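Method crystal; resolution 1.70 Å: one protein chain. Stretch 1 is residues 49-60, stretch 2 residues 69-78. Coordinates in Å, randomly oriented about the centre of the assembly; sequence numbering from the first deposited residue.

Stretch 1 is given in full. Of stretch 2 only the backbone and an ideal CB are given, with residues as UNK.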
# COMPACT_ATOMS: atom_id res chain seq x y z
N HIS A 49 17.14 -11.31 0.27
CA HIS A 49 16.05 -12.33 0.27
C HIS A 49 15.37 -12.52 -1.06
O HIS A 49 14.37 -13.29 -1.14
CB HIS A 49 14.93 -11.93 1.28
CG HIS A 49 15.32 -12.12 2.70
ND1 HIS A 49 16.08 -11.23 3.42
CD2 HIS A 49 15.02 -13.15 3.53
CE1 HIS A 49 16.28 -11.71 4.64
NE2 HIS A 49 15.61 -12.85 4.74
N PHE A 50 15.93 -11.90 -2.16
CA PHE A 50 15.24 -11.93 -3.44
C PHE A 50 16.13 -12.42 -4.60
O PHE A 50 16.53 -11.62 -5.52
CB PHE A 50 14.75 -10.51 -3.75
CG PHE A 50 13.58 -10.18 -2.91
CD1 PHE A 50 12.36 -10.72 -3.15
CD2 PHE A 50 13.82 -9.48 -1.69
CE1 PHE A 50 11.23 -10.47 -2.32
CE2 PHE A 50 12.77 -9.28 -0.77
CZ PHE A 50 11.48 -9.75 -1.07
N PRO A 51 16.43 -13.72 -4.65
CA PRO A 51 17.28 -14.24 -5.74
C PRO A 51 16.46 -14.12 -7.05
O PRO A 51 15.24 -14.29 -7.12
CB PRO A 51 17.48 -15.75 -5.40
CG PRO A 51 16.25 -16.06 -4.44
CD PRO A 51 15.98 -14.75 -3.66
N ASN A 52 17.21 -13.93 -8.12
CA ASN A 52 16.64 -13.83 -9.48
C ASN A 52 15.75 -12.66 -9.70
O ASN A 52 14.85 -12.66 -10.54
CB ASN A 52 15.92 -15.14 -9.85
CG ASN A 52 16.26 -15.58 -11.26
OD1 ASN A 52 16.76 -14.84 -12.11
ND2 ASN A 52 15.90 -16.92 -11.56
N VAL A 53 16.03 -11.57 -8.93
CA VAL A 53 15.28 -10.34 -9.14
C VAL A 53 16.25 -9.37 -9.78
O VAL A 53 17.43 -9.32 -9.43
CB VAL A 53 14.79 -9.76 -7.81
CG1 VAL A 53 14.30 -8.26 -7.95
CG2 VAL A 53 13.60 -10.62 -7.24
N GLU A 54 15.72 -8.64 -10.75
CA GLU A 54 16.53 -7.52 -11.40
C GLU A 54 15.79 -6.22 -11.30
O GLU A 54 14.58 -6.11 -11.60
CB GLU A 54 16.92 -7.88 -12.82
CG GLU A 54 15.78 -8.05 -13.68
CD GLU A 54 16.20 -8.26 -15.17
OE1 GLU A 54 17.24 -7.72 -15.61
OE2 GLU A 54 15.49 -8.97 -15.90
N LEU A 55 16.55 -5.21 -10.83
CA LEU A 55 16.08 -3.86 -10.77
C LEU A 55 15.96 -3.37 -12.27
O LEU A 55 16.94 -3.54 -13.06
CB LEU A 55 17.06 -3.03 -10.00
CG LEU A 55 16.69 -1.52 -9.99
CD1 LEU A 55 15.37 -1.20 -9.17
CD2 LEU A 55 17.87 -0.73 -9.46
N ILE A 56 14.79 -2.84 -12.58
CA ILE A 56 14.60 -2.26 -13.94
C ILE A 56 14.95 -0.76 -13.87
O ILE A 56 15.80 -0.26 -14.67
CB ILE A 56 13.20 -2.53 -14.52
CG1 ILE A 56 13.03 -4.09 -14.71
CG2 ILE A 56 13.08 -1.76 -15.93
CD1 ILE A 56 14.32 -4.85 -15.21
N GLU A 57 14.28 -0.05 -12.97
CA GLU A 57 14.44 1.43 -12.93
C GLU A 57 14.06 1.91 -11.56
O GLU A 57 13.07 1.45 -11.01
CB GLU A 57 13.46 2.07 -13.95
CG GLU A 57 13.74 3.56 -14.14
CD GLU A 57 13.13 4.15 -15.44
OE1 GLU A 57 13.04 3.45 -16.49
OE2 GLU A 57 12.81 5.36 -15.39
N GLU A 58 14.77 2.95 -11.08
CA GLU A 58 14.33 3.65 -9.88
C GLU A 58 13.66 4.98 -10.35
O GLU A 58 13.92 5.47 -11.47
CB GLU A 58 15.52 4.04 -9.05
CG GLU A 58 16.43 3.00 -8.55
CD GLU A 58 17.44 3.60 -7.57
OE1 GLU A 58 18.23 2.83 -7.00
OE2 GLU A 58 17.47 4.86 -7.38
N PHE A 59 12.81 5.55 -9.51
CA PHE A 59 12.33 6.90 -9.78
C PHE A 59 12.33 7.71 -8.44
O PHE A 59 12.18 7.15 -7.34
CB PHE A 59 10.93 6.84 -10.42
CG PHE A 59 9.88 6.04 -9.62
CD1 PHE A 59 8.97 6.65 -8.75
CD2 PHE A 59 9.80 4.63 -9.80
CE1 PHE A 59 7.98 5.90 -8.03
CE2 PHE A 59 8.84 3.88 -9.03
CZ PHE A 59 7.94 4.50 -8.21
N HIS A 60 12.47 9.05 -8.52
CA HIS A 60 12.53 9.83 -7.29
C HIS A 60 12.09 11.25 -7.72
O HIS A 60 12.68 11.76 -8.69
CB HIS A 60 13.95 9.77 -6.74
CG HIS A 60 14.31 10.93 -5.85
ND1 HIS A 60 14.16 10.91 -4.47
CD2 HIS A 60 14.84 12.14 -6.16
CE1 HIS A 60 14.52 12.10 -3.98
NE2 HIS A 60 14.95 12.85 -4.98
N UNK A 69 8.81 8.19 -4.67
CA UNK A 69 10.04 7.64 -5.14
C UNK A 69 9.76 6.09 -5.08
O UNK A 69 8.76 5.69 -4.50
CB UNK A 69 11.24 8.10 -4.31
N UNK A 70 10.66 5.34 -5.66
CA UNK A 70 10.35 3.84 -5.64
C UNK A 70 11.06 3.21 -6.79
O UNK A 70 12.07 3.69 -7.34
CB UNK A 70 8.85 3.54 -5.74
N UNK A 71 10.64 1.95 -7.09
CA UNK A 71 11.41 1.24 -8.13
C UNK A 71 10.49 0.20 -8.80
O UNK A 71 9.40 -0.13 -8.32
CB UNK A 71 12.65 0.57 -7.53
N UNK A 72 10.96 -0.21 -9.96
CA UNK A 72 10.29 -1.22 -10.74
C UNK A 72 11.28 -2.33 -10.81
O UNK A 72 12.45 -2.17 -11.23
CB UNK A 72 9.85 -0.73 -12.12
N UNK A 73 10.83 -3.60 -10.51
CA UNK A 73 11.78 -4.72 -10.64
C UNK A 73 11.03 -5.94 -11.21
O UNK A 73 9.79 -5.95 -11.21
CB UNK A 73 12.42 -5.06 -9.29
N UNK A 74 11.80 -6.94 -11.67
CA UNK A 74 11.21 -8.19 -12.24
C UNK A 74 11.82 -9.36 -11.43
O UNK A 74 13.04 -9.47 -11.32
CB UNK A 74 11.50 -8.33 -13.74
N UNK A 75 10.94 -10.23 -10.92
CA UNK A 75 11.40 -11.38 -10.07
C UNK A 75 11.08 -12.59 -11.02
O UNK A 75 9.91 -12.97 -11.23
CB UNK A 75 10.69 -11.46 -8.72
N UNK A 76 12.16 -13.11 -11.56
CA UNK A 76 12.12 -14.29 -12.46
C UNK A 76 11.92 -15.54 -11.64
O UNK A 76 11.64 -16.61 -12.25
CB UNK A 76 13.40 -14.41 -13.29
N UNK A 77 12.12 -15.50 -10.32
CA UNK A 77 11.85 -16.75 -9.52
C UNK A 77 10.38 -16.85 -9.25
O UNK A 77 9.78 -17.93 -9.34
CB UNK A 77 12.62 -16.76 -8.20
N UNK A 78 9.74 -15.76 -8.90
CA UNK A 78 8.31 -15.82 -8.61
C UNK A 78 7.45 -15.49 -9.84
O UNK A 78 6.20 -15.66 -9.74
CB UNK A 78 7.97 -14.86 -7.47

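Residues 69-75 run antiparallel to strand 53-60, so successive CBs alternate between the sheet's faces.

Position 69 pairs with H60 without hydrogen bonds, its CB on the H60 side-chain face, 3.3 Å from F59 O. A small or polar side chain able to meet the imidazole would suit. It is S69, whose OG accepts a weak hydrogen bond from H60 ND1 (3.1 Å).

At position 70, phi/psi of 155/-165 would jam any CB against the preceding carbonyl O and put it 2.8 Å from F59 CZ, a clash. Both point to glycine. G70 lets the F59 ring lie flat over the backbone, its CA 3.9 Å from the F59 ring centroid in a CH-pi contact, and the two residues exchange two backbone hydrogen bonds.

At position 71 the CB is 3.6 Å from L55 CD1, on the face shared with L55 and E58. Apolar or aromatic residues could use that methyl. Y71 packs its CB there, and its end leads away, the hydroxyl hydrogen-bonded elsewhere in the structure.

Position 72 faces a beta bulge: its carbonyl O accepts from both I56 N (2.8 Å) and E57 N (3.3 Å). Its CB is 4.5 Å from I56 CB, inviting an aliphatic side chain. L72 brings CG to 4.2 Å from I56 CB.

At position 73 the CB is tucked 3.3 Å from E54 O and 3.9 Å from V53 CG1, favouring something small and apolar. A73 makes that contact with its single methyl.

Position 74 turns to the other face, near E54 CG and I56 CG1; an aliphatic would fit. V74 sets CG2 3.7 Å from I56 CG1, and its backbone exchanges two hydrogen bonds with E54.

At position 75 the CB is tight against V53 CG2 (3.4 Å), so an apolar or polar residue could suit. The backbone then leaves the strand, and an acceptor could hydrogen-bond to the amides of positions 77 and 78. D75 OD1 accepts from the backbone N of position 78 (2.9 Å) and, weakly, from that of position 77 (2.8 Å).

Position 76 points toward stretch 1, with the E54 carboxylate within range of a long donor; lysine, arginine or histidine would suit. H76 NE2 donates to E54 OE2 (2.8 Å, nearly linear), and H76 N to N52 O (2.9 Å).

Position 77 points sideways and tolerates many residues; A77 rests its CB 4.0 Å from N52 CB. Position 78 has nothing of stretch 1 nearby and is S78.

Stretch 2 (69-78) SGYLAVDHAS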
# COMPACT_ATOMS: atom_id res chain seq x y z
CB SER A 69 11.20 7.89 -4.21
OG SER A 69 11.49 9.34 -4.18
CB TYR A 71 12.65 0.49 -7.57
CG TYR A 71 12.27 -0.60 -6.51
CD1 TYR A 71 12.06 -1.97 -6.89
CD2 TYR A 71 12.23 -0.29 -5.16
CE1 TYR A 71 11.74 -2.93 -5.93
CE2 TYR A 71 11.90 -1.27 -4.17
CZ TYR A 71 11.70 -2.58 -4.60
OH TYR A 71 11.41 -3.54 -3.65
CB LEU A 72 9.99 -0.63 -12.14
CG LEU A 72 9.33 -1.52 -13.19
CD1 LEU A 72 8.01 -2.13 -12.77
CD2 LEU A 72 9.21 -0.68 -14.52
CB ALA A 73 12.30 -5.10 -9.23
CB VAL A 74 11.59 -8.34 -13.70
CG1 VAL A 74 10.98 -9.69 -14.22
CG2 VAL A 74 10.97 -7.17 -14.49
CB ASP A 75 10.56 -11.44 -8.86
CG ASP A 75 11.01 -12.55 -7.89
OD1 ASP A 75 11.52 -13.57 -8.40
OD2 ASP A 75 10.83 -12.40 -6.66
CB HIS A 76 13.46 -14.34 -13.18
CG HIS A 76 13.69 -13.17 -14.09
ND1 HIS A 76 12.92 -12.97 -15.22
CD2 HIS A 76 14.53 -12.12 -14.00
CE1 HIS A 76 13.30 -11.84 -15.81
NE2 HIS A 76 14.29 -11.32 -15.11
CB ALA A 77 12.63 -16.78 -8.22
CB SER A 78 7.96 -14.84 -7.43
OG SER A 78 8.16 -13.52 -7.94
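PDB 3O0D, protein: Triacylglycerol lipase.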